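Local coordinates for protein ochratoxinase (Aspergillus niger, PDB 4C65) that hydrolyses the mycotoxin ochratoxin A to ochratoxin alpha and L-phenylalanine, acting as a zinc-dependent carboxypeptidase of the amidohydrolase superfamily with a preference for C-terminal aromatic residues, at residues A[72-76]-A[92-97]; A[101-105]-A[131-135]; A[115-121]-A[198-204]; A[140-146]-A[177-183]; A[164-168]-A[187-191]. All blocks are in the same frame, centred on the assembly; numbering follows the deposited sequence. Where two conformers were deposited one is given.

Interaction 1 (A[72-76]-A[92-97])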
# COMPACT_ATOMS: atom_id res chain seq x y z
N PHE A 72 21.39 -16.97 15.73
CA PHE A 72 20.27 -17.13 16.60
C PHE A 72 19.01 -17.27 15.76
O PHE A 72 18.18 -16.37 15.68
CB PHE A 72 20.16 -15.93 17.55
CG PHE A 72 21.00 -16.08 18.80
CD1 PHE A 72 22.38 -16.22 18.72
CD2 PHE A 72 20.42 -16.02 20.05
CE1 PHE A 72 23.15 -16.35 19.87
CE2 PHE A 72 21.18 -16.13 21.19
CZ PHE A 72 22.55 -16.28 21.10
N GLY A 73 18.88 -18.43 15.14
CA GLY A 73 17.80 -18.69 14.19
C GLY A 73 16.57 -19.31 14.81
O GLY A 73 15.46 -18.81 14.62
N GLY A 74 16.77 -20.42 15.53
CA GLY A 74 15.66 -21.19 16.15
C GLY A 74 14.61 -21.75 15.21
O GLY A 74 13.48 -21.93 15.59
N ASP A 75 15.03 -22.01 13.97
CA ASP A 75 14.13 -22.33 12.86
C ASP A 75 13.31 -23.58 13.14
O ASP A 75 13.78 -24.47 13.82
CB ASP A 75 14.91 -22.53 11.54
CG ASP A 75 15.79 -21.33 11.18
OD1 ASP A 75 16.75 -21.01 11.93
OD2 ASP A 75 15.54 -20.70 10.13
N ASP A 76 12.10 -23.62 12.62
CA ASP A 76 11.36 -24.88 12.53
C ASP A 76 12.15 -25.81 11.58
O ASP A 76 12.91 -25.36 10.70
CB ASP A 76 9.94 -24.69 11.97
CG ASP A 76 9.05 -23.80 12.83
OD1 ASP A 76 9.13 -23.82 14.06
OD2 ASP A 76 8.18 -23.13 12.26
N SER A 92 8.28 -19.23 18.06
CA SER A 92 8.88 -20.55 17.98
C SER A 92 10.38 -20.44 18.12
O SER A 92 11.00 -21.19 18.90
CB SER A 92 8.54 -21.22 16.66
OG SER A 92 7.15 -21.32 16.48
N SER A 93 10.99 -19.52 17.36
CA SER A 93 12.44 -19.37 17.39
C SER A 93 12.95 -19.10 18.79
O SER A 93 13.91 -19.71 19.24
CB SER A 93 12.89 -18.23 16.46
OG SER A 93 12.43 -18.45 15.12
N GLY A 94 12.35 -18.12 19.46
CA GLY A 94 12.80 -17.69 20.76
C GLY A 94 12.77 -18.81 21.76
O GLY A 94 13.68 -18.95 22.58
N ALA A 95 11.73 -19.61 21.69
CA ALA A 95 11.58 -20.73 22.59
C ALA A 95 12.77 -21.67 22.40
O ALA A 95 13.38 -22.10 23.37
CB ALA A 95 10.25 -21.43 22.36
N ARG A 96 13.09 -21.96 21.14
CA ARG A 96 14.16 -22.90 20.82
C ARG A 96 15.50 -22.32 21.23
O ARG A 96 16.35 -23.03 21.79
CB ARG A 96 14.17 -23.26 19.34
CG ARG A 96 12.94 -24.04 18.87
CD ARG A 96 13.19 -24.86 17.62
NE ARG A 96 11.96 -25.47 17.16
CZ ARG A 96 11.03 -24.89 16.39
NH1 ARG A 96 11.15 -23.65 15.88
NH2 ARG A 96 9.92 -25.58 16.14
N LEU A 97 15.68 -21.03 20.97
CA LEU A 97 16.90 -20.36 21.36
C LEU A 97 17.15 -20.35 22.88
O LEU A 97 18.30 -20.22 23.33
CB LEU A 97 16.92 -18.94 20.79
CG LEU A 97 17.06 -18.94 19.27
CD1 LEU A 97 16.65 -17.59 18.70
CD2 LEU A 97 18.48 -19.29 18.84
O HOH W 1 14.01 -18.59 12.58
O HOH W 2 7.09 -21.20 13.65
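A loop-on-helix contact, held by an arginine salt bridge and a glycine's close approach, fixes the loop that leaves the zinc ligands His69 and His71 onto helix 90-106 of the TIM-barrel domain. The backbones come nearest at Gly74 and Ser93, whose CA atoms are 3.9 Å apart. Glycine suits this spot: a CB on Gly74 would collide with Ser93 O, and the positive phi also favours glycine. Gly74 O then meets Ser93 CA at 3.3 Å in a CA-H...O contact and accepts a hydrogen bond from Arg96 NH1 at 2.9 Å. The same NH1 lies 2.7 Å from Asp76 OD1, which Arg96 NH2 also reaches at 2.8 Å. At the apolar end, Leu97 CD2 packs 4.0 Å from Phe72 CB. Water 2 donates to Asp76 OD2 and Ser92 OG, and Ser92 OG also hydrogen-bonds Glu121 O of the second subunit. Arg96 NE forms a further salt bridge with Asp128 of the second subunit, so one guanidinium serves loop and oligomer together, its charge shared between two carboxylates.

Interaction 2 (A[101-105]-A[131-135])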
# COMPACT_ATOMS: atom_id res chain seq x y z
N CYS A 101 20.61 -21.43 24.45
CA CYS A 101 21.37 -20.59 25.36
C CYS A 101 21.65 -21.28 26.70
O CYS A 101 22.75 -21.11 27.28
CB CYS A 101 20.63 -19.29 25.60
SG CYS A 101 20.69 -18.23 24.15
N TRP A 102 20.70 -22.05 27.19
CA TRP A 102 20.92 -22.81 28.42
C TRP A 102 22.04 -23.82 28.23
O TRP A 102 22.95 -23.94 29.07
CB TRP A 102 19.63 -23.56 28.82
CG TRP A 102 19.76 -24.27 30.12
CD1 TRP A 102 19.54 -23.75 31.35
CD2 TRP A 102 20.19 -25.62 30.32
NE1 TRP A 102 19.83 -24.68 32.31
CE2 TRP A 102 20.21 -25.85 31.70
CE3 TRP A 102 20.55 -26.66 29.46
CZ2 TRP A 102 20.56 -27.08 32.25
CZ3 TRP A 102 20.90 -27.87 30.00
CH2 TRP A 102 20.91 -28.08 31.38
N GLU A 103 21.98 -24.52 27.10
CA GLU A 103 22.96 -25.54 26.79
C GLU A 103 24.35 -24.92 26.64
O GLU A 103 25.35 -25.47 27.10
CB GLU A 103 22.57 -26.23 25.48
CG GLU A 103 21.36 -27.15 25.49
CD GLU A 103 21.51 -28.41 26.32
OE1 GLU A 103 22.67 -28.75 26.65
OE2 GLU A 103 20.48 -29.09 26.62
N ALA A 104 24.41 -23.77 26.00
CA ALA A 104 25.71 -23.08 25.79
C ALA A 104 26.41 -22.82 27.12
O ALA A 104 27.59 -23.04 27.26
CB ALA A 104 25.48 -21.76 25.07
N LEU A 105 25.63 -22.32 28.08
CA LEU A 105 26.18 -21.90 29.35
C LEU A 105 26.63 -23.12 30.17
O LEU A 105 27.66 -23.07 30.81
CB LEU A 105 25.14 -21.07 30.09
CG LEU A 105 25.63 -20.07 31.13
CD1 LEU A 105 26.64 -19.09 30.56
CD2 LEU A 105 24.43 -19.34 31.69
N ILE A 131 15.42 -16.07 31.39
CA ILE A 131 16.20 -17.24 31.02
C ILE A 131 17.67 -16.99 31.30
O ILE A 131 18.05 -15.93 31.76
CB ILE A 131 16.00 -17.66 29.52
CG1 ILE A 131 16.46 -16.56 28.58
CG2 ILE A 131 14.53 -17.99 29.26
CD1 ILE A 131 16.65 -17.05 27.17
N VAL A 132 18.47 -17.97 30.98
CA VAL A 132 19.88 -17.91 31.19
C VAL A 132 20.60 -18.09 29.86
O VAL A 132 20.09 -18.74 28.93
CB VAL A 132 20.17 -19.15 32.09
CG1 VAL A 132 21.60 -19.64 31.99
CG2 VAL A 132 19.74 -18.96 33.54
N GLY A 133 21.80 -17.54 29.73
CA GLY A 133 22.61 -17.79 28.55
C GLY A 133 23.91 -17.04 28.59
O GLY A 133 24.20 -16.36 29.58
N PRO A 134 24.70 -17.12 27.50
CA PRO A 134 25.90 -16.31 27.43
C PRO A 134 25.59 -14.83 27.24
O PRO A 134 24.45 -14.47 26.94
CB PRO A 134 26.62 -16.84 26.20
CG PRO A 134 25.84 -18.03 25.75
CD PRO A 134 24.50 -17.98 26.34
N ASN A 135 26.60 -13.99 27.46
CA ASN A 135 26.56 -12.66 26.96
C ASN A 135 26.38 -12.77 25.48
O ASN A 135 27.13 -13.50 24.81
CB ASN A 135 27.87 -11.95 27.26
CG ASN A 135 28.04 -11.66 28.73
OD1 ASN A 135 27.34 -10.83 29.28
ND2 ASN A 135 28.99 -12.33 29.37
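In the TIM-barrel domain, helix 90-106 lies against the loop that brings the chain from helix 119-127 into strand 135-138, a helix-on-loop contact in the barrel. Leu105, Val132 and Pro134 bury the most surface here, and no hydrogen bond crosses between the segments. Leucine and valine suit a dry interface, and both side chains also touch Phe421 of strand 419-422; the methyl groups of the pair are modelled too close for their separation to carry meaning. Pro134 offers a rigid, flat-sided ring without a backbone NH to satisfy. Its CG rests 3.8 Å from Ala104 CB, where the small methyl leaves room for the ring, and its CD lies 4.2 Å from Cys101 CB. Between valine and proline, Gly133 lets the extended loop pass close to the helix: its CA is 4.4 Å from the CA of Cys101, and a CB there would clash with Cys101 CB. The Cys101 thiol packs on Phe72, while Trp102, turned away from the loop, hydrogen-bonds Pro428 O through NE1 and meets Trp429 of its own chain, and that of the second subunit, edge-to-face. Closest to the helix backbone, Gly133 CA approaches Cys101 O at 3.6 Å in a CA-H...O contact.

Interaction 3 (A[115-121]-A[198-204])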
# COMPACT_ATOMS: atom_id res chain seq x y z
N LEU A 115 25.65 -13.63 14.52
CA LEU A 115 25.89 -12.93 13.26
C LEU A 115 24.72 -12.98 12.28
O LEU A 115 24.79 -12.44 11.17
CB LEU A 115 27.14 -13.49 12.62
CG LEU A 115 28.43 -13.19 13.37
CD1 LEU A 115 29.61 -13.81 12.62
CD2 LEU A 115 28.64 -11.68 13.52
N ALA A 116 23.60 -13.58 12.68
CA ALA A 116 22.36 -13.42 11.94
C ALA A 116 21.24 -13.99 12.79
O ALA A 116 21.24 -15.19 13.09
CB ALA A 116 22.42 -14.15 10.61
N GLY A 117 20.28 -13.19 13.18
CA GLY A 117 19.14 -13.74 13.89
C GLY A 117 18.59 -12.86 14.99
O GLY A 117 18.68 -11.63 14.93
N TYR A 118 18.07 -13.49 16.03
CA TYR A 118 17.29 -12.81 17.04
C TYR A 118 18.06 -12.63 18.35
O TYR A 118 17.46 -12.60 19.42
CB TYR A 118 16.01 -13.62 17.28
CG TYR A 118 15.13 -13.77 16.08
CD1 TYR A 118 14.56 -12.65 15.49
CD2 TYR A 118 14.88 -15.01 15.51
CE1 TYR A 118 13.76 -12.77 14.36
CE2 TYR A 118 14.06 -15.14 14.42
CZ TYR A 118 13.49 -14.02 13.85
OH TYR A 118 12.67 -14.14 12.74
N GLY A 119 19.37 -12.56 18.27
CA GLY A 119 20.21 -12.41 19.45
C GLY A 119 19.85 -11.22 20.29
O GLY A 119 19.89 -11.27 21.51
N CYS A 120 19.57 -10.10 19.63
CA CYS A 120 19.24 -8.87 20.35
C CYS A 120 17.96 -9.06 21.12
O CYS A 120 17.84 -8.62 22.28
CB CYS A 120 19.01 -7.73 19.38
SG CYS A 120 20.47 -7.20 18.49
N GLU A 121 17.00 -9.70 20.47
CA GLU A 121 15.67 -9.89 21.06
C GLU A 121 15.70 -10.94 22.20
O GLU A 121 15.03 -10.78 23.22
CB GLU A 121 14.67 -10.30 19.97
CG GLU A 121 14.32 -9.19 18.98
CD GLU A 121 15.42 -8.84 17.98
OE1 GLU A 121 16.20 -9.73 17.56
OE2 GLU A 121 15.49 -7.65 17.62
N ARG A 198 17.93 -2.28 17.24
CA ARG A 198 17.56 -3.48 18.03
C ARG A 198 18.60 -3.77 19.10
O ARG A 198 18.39 -4.62 19.94
CB ARG A 198 17.19 -4.74 17.15
CG ARG A 198 17.32 -4.44 15.71
CD ARG A 198 16.96 -5.53 14.78
NE ARG A 198 16.77 -6.90 15.19
CZ ARG A 198 16.86 -7.91 14.33
NH1 ARG A 198 17.15 -7.70 13.05
NH2 ARG A 198 16.64 -9.15 14.73
N GLY A 199 19.69 -3.01 19.14
CA GLY A 199 20.74 -3.23 20.13
C GLY A 199 21.96 -3.98 19.63
O GLY A 199 22.76 -4.47 20.42
N ALA A 200 22.11 -4.06 18.31
CA ALA A 200 23.23 -4.79 17.76
C ALA A 200 24.56 -4.23 18.27
O ALA A 200 24.76 -3.02 18.33
CB ALA A 200 23.19 -4.78 16.25
N LYS A 201 25.44 -5.13 18.68
CA LYS A 201 26.76 -4.76 19.16
C LYS A 201 27.85 -5.10 18.14
O LYS A 201 29.03 -4.89 18.38
CB LYS A 201 27.03 -5.43 20.50
CG LYS A 201 26.43 -4.63 21.64
CD LYS A 201 26.44 -5.42 22.93
CE LYS A 201 25.59 -4.72 24.02
NZ LYS A 201 26.18 -4.87 25.37
N VAL A 202 27.44 -5.62 17.00
CA VAL A 202 28.32 -5.78 15.88
C VAL A 202 27.49 -5.62 14.61
O VAL A 202 26.26 -5.72 14.66
CB VAL A 202 29.06 -7.13 15.95
CG1 VAL A 202 28.12 -8.31 15.74
CG2 VAL A 202 30.19 -7.18 14.91
N ILE A 203 28.15 -5.37 13.48
CA ILE A 203 27.46 -5.41 12.18
C ILE A 203 28.03 -6.51 11.31
O ILE A 203 29.25 -6.67 11.21
CB ILE A 203 27.50 -4.04 11.45
CG1 ILE A 203 26.83 -2.96 12.28
CG2 ILE A 203 26.80 -4.13 10.08
CD1 ILE A 203 25.35 -3.19 12.53
N LYS A 204 27.15 -7.26 10.66
CA LYS A 204 27.57 -8.35 9.75
C LYS A 204 27.11 -8.08 8.33
O LYS A 204 25.94 -7.83 8.09
CB LYS A 204 26.99 -9.69 10.25
CG LYS A 204 26.87 -10.81 9.24
CD LYS A 204 28.10 -11.67 9.10
CE LYS A 204 27.53 -12.87 8.29
NZ LYS A 204 26.40 -13.76 8.82
O HOH W 3 15.89 -6.19 20.29
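Arg198 and Glu121 form a two-pronged salt bridge, Arg198 NE to Glu121 OE2 at 2.8 Å and Arg198 NH2 to Glu121 OE1 at 2.9 Å; the pairing of two nitrogens with two oxygens matches the planar guanidinium to the carboxylate. Water 3 donates to both Glu121 OE2 and Arg198 O, tying the same residues a second way. Glu121 O accepts a hydrogen bond from Ser92 OG of the second subunit. At the other end Lys204 NZ donates to Leu115 O at 3.1 Å. Lys204 is an active-site residue and a ligand of both zinc sites; in the conformer given, its long side chain carries NZ to Leu115 O beside the metal site. Packing fills the space between. Cys120, compact enough for a tight gap, sets its CB 3.2 Å from Arg198 O and its SG 4.3 Å from Ala200 CB; Leu115 CD2 touches Val202 CG1 at 4.1 Å. Gly199 ends helix 185-198 in a Schellman motif, with a positive phi that favours glycine. The contact thus joins the loop after strand 109-114 and the start of helix 119-127 to the turn from helix 185-198 into strand 203-206, beside strand 242-246.

Interaction 4 (A[140-146]-A[177-183])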
# COMPACT_ATOMS: atom_id res chain seq x y z
N GLY A 140 22.12 -8.36 14.90
CA GLY A 140 20.76 -8.25 14.40
C GLY A 140 20.74 -9.03 13.09
O GLY A 140 21.25 -10.16 13.04
N ALA A 141 20.20 -8.43 12.04
CA ALA A 141 20.16 -9.07 10.73
C ALA A 141 21.51 -9.00 10.03
O ALA A 141 22.24 -8.02 10.17
CB ALA A 141 19.14 -8.40 9.87
N ALA A 142 21.89 -10.08 9.35
CA ALA A 142 23.01 -10.04 8.42
C ALA A 142 22.56 -9.15 7.27
O ALA A 142 21.40 -9.27 6.83
CB ALA A 142 23.35 -11.43 7.91
N LEU A 143 23.44 -8.26 6.82
CA LEU A 143 23.12 -7.42 5.70
C LEU A 143 23.58 -8.05 4.38
O LEU A 143 24.70 -8.51 4.26
CB LEU A 143 23.77 -6.05 5.84
CG LEU A 143 23.59 -5.24 7.12
CD1 LEU A 143 24.00 -3.80 6.87
CD2 LEU A 143 22.17 -5.28 7.64
N SER A 144 22.70 -8.03 3.38
CA SER A 144 22.97 -8.60 2.08
C SER A 144 22.38 -7.74 0.98
O SER A 144 21.39 -7.05 1.17
CB SER A 144 22.36 -9.98 2.01
OG SER A 144 22.60 -10.60 0.76
N GLN A 145 23.03 -7.75 -0.17
CA GLN A 145 22.43 -7.19 -1.37
C GLN A 145 21.34 -8.14 -1.86
O GLN A 145 21.35 -9.31 -1.53
CB GLN A 145 23.50 -6.98 -2.45
CG GLN A 145 24.26 -8.24 -2.82
CD GLN A 145 24.93 -8.13 -4.15
OE1 GLN A 145 26.07 -7.68 -4.25
NE2 GLN A 145 24.22 -8.53 -5.19
N THR A 146 20.44 -7.61 -2.68
CA THR A 146 19.58 -8.44 -3.50
C THR A 146 20.45 -9.38 -4.30
O THR A 146 21.49 -9.00 -4.84
CB THR A 146 18.72 -7.58 -4.44
OG1 THR A 146 17.77 -6.84 -3.66
CG2 THR A 146 17.96 -8.43 -5.44
N GLY A 177 14.32 -8.93 11.53
CA GLY A 177 14.43 -10.34 11.18
C GLY A 177 15.87 -10.81 11.18
O GLY A 177 16.77 -10.09 11.56
N PRO A 178 16.10 -12.03 10.70
CA PRO A 178 17.44 -12.56 10.67
C PRO A 178 18.28 -12.01 9.54
O PRO A 178 19.49 -12.13 9.54
CB PRO A 178 17.23 -14.06 10.48
CG PRO A 178 15.87 -14.24 9.95
CD PRO A 178 15.08 -13.00 10.26
N LEU A 179 17.62 -11.37 8.60
CA LEU A 179 18.26 -10.88 7.44
C LEU A 179 17.72 -9.54 6.99
O LEU A 179 16.57 -9.21 7.19
CB LEU A 179 18.12 -11.94 6.35
CG LEU A 179 18.26 -11.37 4.93
CD1 LEU A 179 19.75 -11.44 4.57
CD2 LEU A 179 17.36 -12.06 3.89
N CYS A 180 18.61 -8.77 6.38
CA CYS A 180 18.25 -7.46 5.91
C CYS A 180 18.81 -7.29 4.52
O CYS A 180 20.02 -7.35 4.32
CB CYS A 180 18.78 -6.41 6.87
SG CYS A 180 18.35 -4.73 6.39
N ILE A 181 17.93 -7.04 3.54
CA ILE A 181 18.33 -6.77 2.17
C ILE A 181 18.32 -5.28 1.90
O ILE A 181 17.33 -4.57 2.14
CB ILE A 181 17.36 -7.44 1.17
CG1 ILE A 181 17.12 -8.92 1.47
CG2 ILE A 181 17.78 -7.11 -0.24
CD1 ILE A 181 18.10 -9.89 1.00
N ALA A 182 19.44 -4.78 1.38
CA ALA A 182 19.56 -3.37 1.08
C ALA A 182 20.43 -3.19 -0.16
O ALA A 182 21.46 -3.85 -0.29
CB ALA A 182 20.16 -2.61 2.28
N ASP A 183 20.03 -2.27 -1.02
CA ASP A 183 20.75 -2.01 -2.24
C ASP A 183 21.01 -0.52 -2.41
O ASP A 183 20.08 0.28 -2.49
CB ASP A 183 19.97 -2.51 -3.44
CG ASP A 183 19.76 -4.01 -3.42
OD1 ASP A 183 20.75 -4.77 -3.47
OD2 ASP A 183 18.59 -4.44 -3.29
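Two short parallel strands, 142-144 and 179-181, pair at a 25° angle as the two strands of a beta-alpha-beta unit whose helix is 157-164. Gly177 opens the second segment, its O lying 3.4 Å from Ala141 CB. Pro178 has no NH to give, but its O accepts from Ala142 N at 3.2 Å. Leu179 faces the same side as Ala142 and brings CD1 within 3.9 Å of Ser144 CB. Cys180 does double duty: its N donates to Ala142 O and its O accepts from Ser144 N, both at 2.9 Å, while its compact side chain lets CB sit 3.6 Å from Ala141 CB and 3.7 Å from Leu143 CD2. Beyond Ile181, whose CA approaches Ser144 O at 3.2 Å, Ala182 N donates to Ser144 O at 3.0 Å. Asp183 finishes with its carboxylate, OD1 taking Thr146 N at 3.0 Å and OD2 taking Thr146 OG1 at 2.6 Å. Since Asp183 also salt-bridges Arg190 and Arg193 of the third subunit, its charge couples the end of the strand pair to the assembly.

Interaction 5 (A[164-168]-A[187-191])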
# COMPACT_ATOMS: atom_id res chain seq x y z
N TYR A 164 12.26 -8.35 4.34
CA TYR A 164 13.56 -7.95 4.87
C TYR A 164 14.14 -6.68 4.33
O TYR A 164 15.22 -6.28 4.75
CB TYR A 164 14.55 -9.08 4.64
CG TYR A 164 14.15 -10.37 5.30
CD1 TYR A 164 13.66 -10.40 6.58
CD2 TYR A 164 14.31 -11.59 4.65
CE1 TYR A 164 13.33 -11.60 7.21
CE2 TYR A 164 13.96 -12.80 5.25
CZ TYR A 164 13.49 -12.80 6.54
OH TYR A 164 13.13 -13.96 7.16
N GLY A 165 13.46 -6.04 3.39
CA GLY A 165 13.95 -4.80 2.79
C GLY A 165 13.83 -3.66 3.77
O GLY A 165 13.16 -3.79 4.80
N VAL A 166 14.43 -2.54 3.42
CA VAL A 166 14.46 -1.36 4.29
C VAL A 166 13.57 -0.24 3.75
O VAL A 166 13.62 0.88 4.25
CB VAL A 166 15.90 -0.83 4.53
CG1 VAL A 166 16.78 -1.94 5.09
CG2 VAL A 166 16.51 -0.24 3.26
N MET A 167 12.80 -0.55 2.72
CA MET A 167 11.73 0.34 2.24
C MET A 167 10.39 -0.16 2.81
O MET A 167 10.32 -1.28 3.37
CB MET A 167 11.67 0.32 0.70
CG MET A 167 11.08 -0.98 0.11
SD MET A 167 12.16 -2.46 0.24
CE MET A 167 13.39 -2.06 -0.99
N ASN A 168 9.35 0.64 2.64
CA ASN A 168 7.98 0.24 3.00
C ASN A 168 7.79 -0.20 4.44
O ASN A 168 7.41 -1.32 4.70
CB ASN A 168 7.47 -0.86 2.08
CG ASN A 168 7.40 -0.38 0.64
OD1 ASN A 168 8.07 0.59 0.24
ND2 ASN A 168 6.60 -1.08 -0.17
N GLU A 187 20.03 2.97 1.07
CA GLU A 187 19.40 1.88 1.79
C GLU A 187 20.33 1.25 2.81
O GLU A 187 19.87 0.84 3.89
CB GLU A 187 18.87 0.81 0.83
CG GLU A 187 17.62 1.23 0.07
CD GLU A 187 16.97 0.10 -0.71
OE1 GLU A 187 17.38 -1.09 -0.59
OE2 GLU A 187 16.03 0.40 -1.46
N VAL A 188 21.62 1.17 2.52
CA VAL A 188 22.52 0.48 3.46
C VAL A 188 22.70 1.30 4.73
O VAL A 188 22.94 0.72 5.80
CB VAL A 188 23.87 0.02 2.88
CG1 VAL A 188 23.69 -1.02 1.80
CG2 VAL A 188 24.69 1.19 2.38
N ARG A 189 22.55 2.62 4.65
CA ARG A 189 22.60 3.42 5.86
C ARG A 189 21.49 2.99 6.77
O ARG A 189 21.71 2.76 7.95
CB ARG A 189 22.49 4.91 5.57
CG ARG A 189 23.74 5.53 4.96
CD ARG A 189 23.62 7.04 4.98
NE ARG A 189 24.59 7.69 4.12
CZ ARG A 189 25.85 7.90 4.43
NH1 ARG A 189 26.35 7.47 5.59
NH2 ARG A 189 26.63 8.53 3.56
N ARG A 190 20.27 2.91 6.25
CA ARG A 190 19.16 2.48 7.09
C ARG A 190 19.38 1.06 7.60
O ARG A 190 19.12 0.78 8.78
CB ARG A 190 17.81 2.63 6.39
CG ARG A 190 16.69 2.05 7.26
CD ARG A 190 15.40 2.85 7.26
NE ARG A 190 14.90 3.09 5.92
CZ ARG A 190 14.68 4.29 5.39
NH1 ARG A 190 14.92 5.41 6.05
NH2 ARG A 190 14.24 4.37 4.16
N ALA A 191 19.89 0.19 6.74
CA ALA A 191 20.12 -1.19 7.12
C ALA A 191 20.96 -1.30 8.37
O ALA A 191 20.59 -2.04 9.29
CB ALA A 191 20.76 -1.96 5.98
O HOH W 4 15.63 -2.73 1.01
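Val166, in the m rotamer, turns its branched side chain toward helix 185-198 and fits between three of its residues: CG2 lies 3.5 Å from Glu187 CB, CG1 sits 4.1 Å from Ala191 CB, and CB is 4.0 Å from Arg190 CG. A beta-branched residue suits the place because its two methyls reach different helix positions, and alanine at 191 keeps the helix surface low enough for one of them. Arg190 starts from a t chi1, and its chain then bends, with chi3 near +54°, so that NE donates to Val166 O at 3.1 Å; the carbonyl lies at the guanidinium edge. Within the TIM-barrel domain this joins the loop following helix 157-164 to the helix that follows strand 179-181, and Cys180 of that strand touches both Val166 and Ala191. The bent arginine keeps its terminal nitrogens for salt bridges to Glu187 and Asp183 of the fourth subunit. Glu187 is extended, m then t, and its OE1 takes a hydrogen bond from water 4, which accepts from Val166 N at 2.7 Å; its OE2 pairs with Arg190 of the third subunit. Met167 folds back through p, m and m torsions, its thioether bringing CE to 3.6 Å from Glu187 OE2.

Overall arrangement
Interaction 2 is buried and mainly apolar, with no hydrogen bond across it, whereas interaction 1, on the same helix 90-106, is partly buried and relies on a salt bridge; they meet where Phe72 packs on Cys101. Interaction 3 is nearest the chain's centre and includes a zinc ligand. It touches interaction 1 through Phe72 and Tyr118 and interaction 4 through Lys204 O and Leu143 N. Interactions 4 and 5 cross along the chain and lie nested within the loop that interaction 3 closes. Backbone bonding dominates interaction 4, while interaction 5, farthest from the centre, depends on side chains. Interactions 1, 2 and 3 reach the second subunit; 4 and 5 both reach the third.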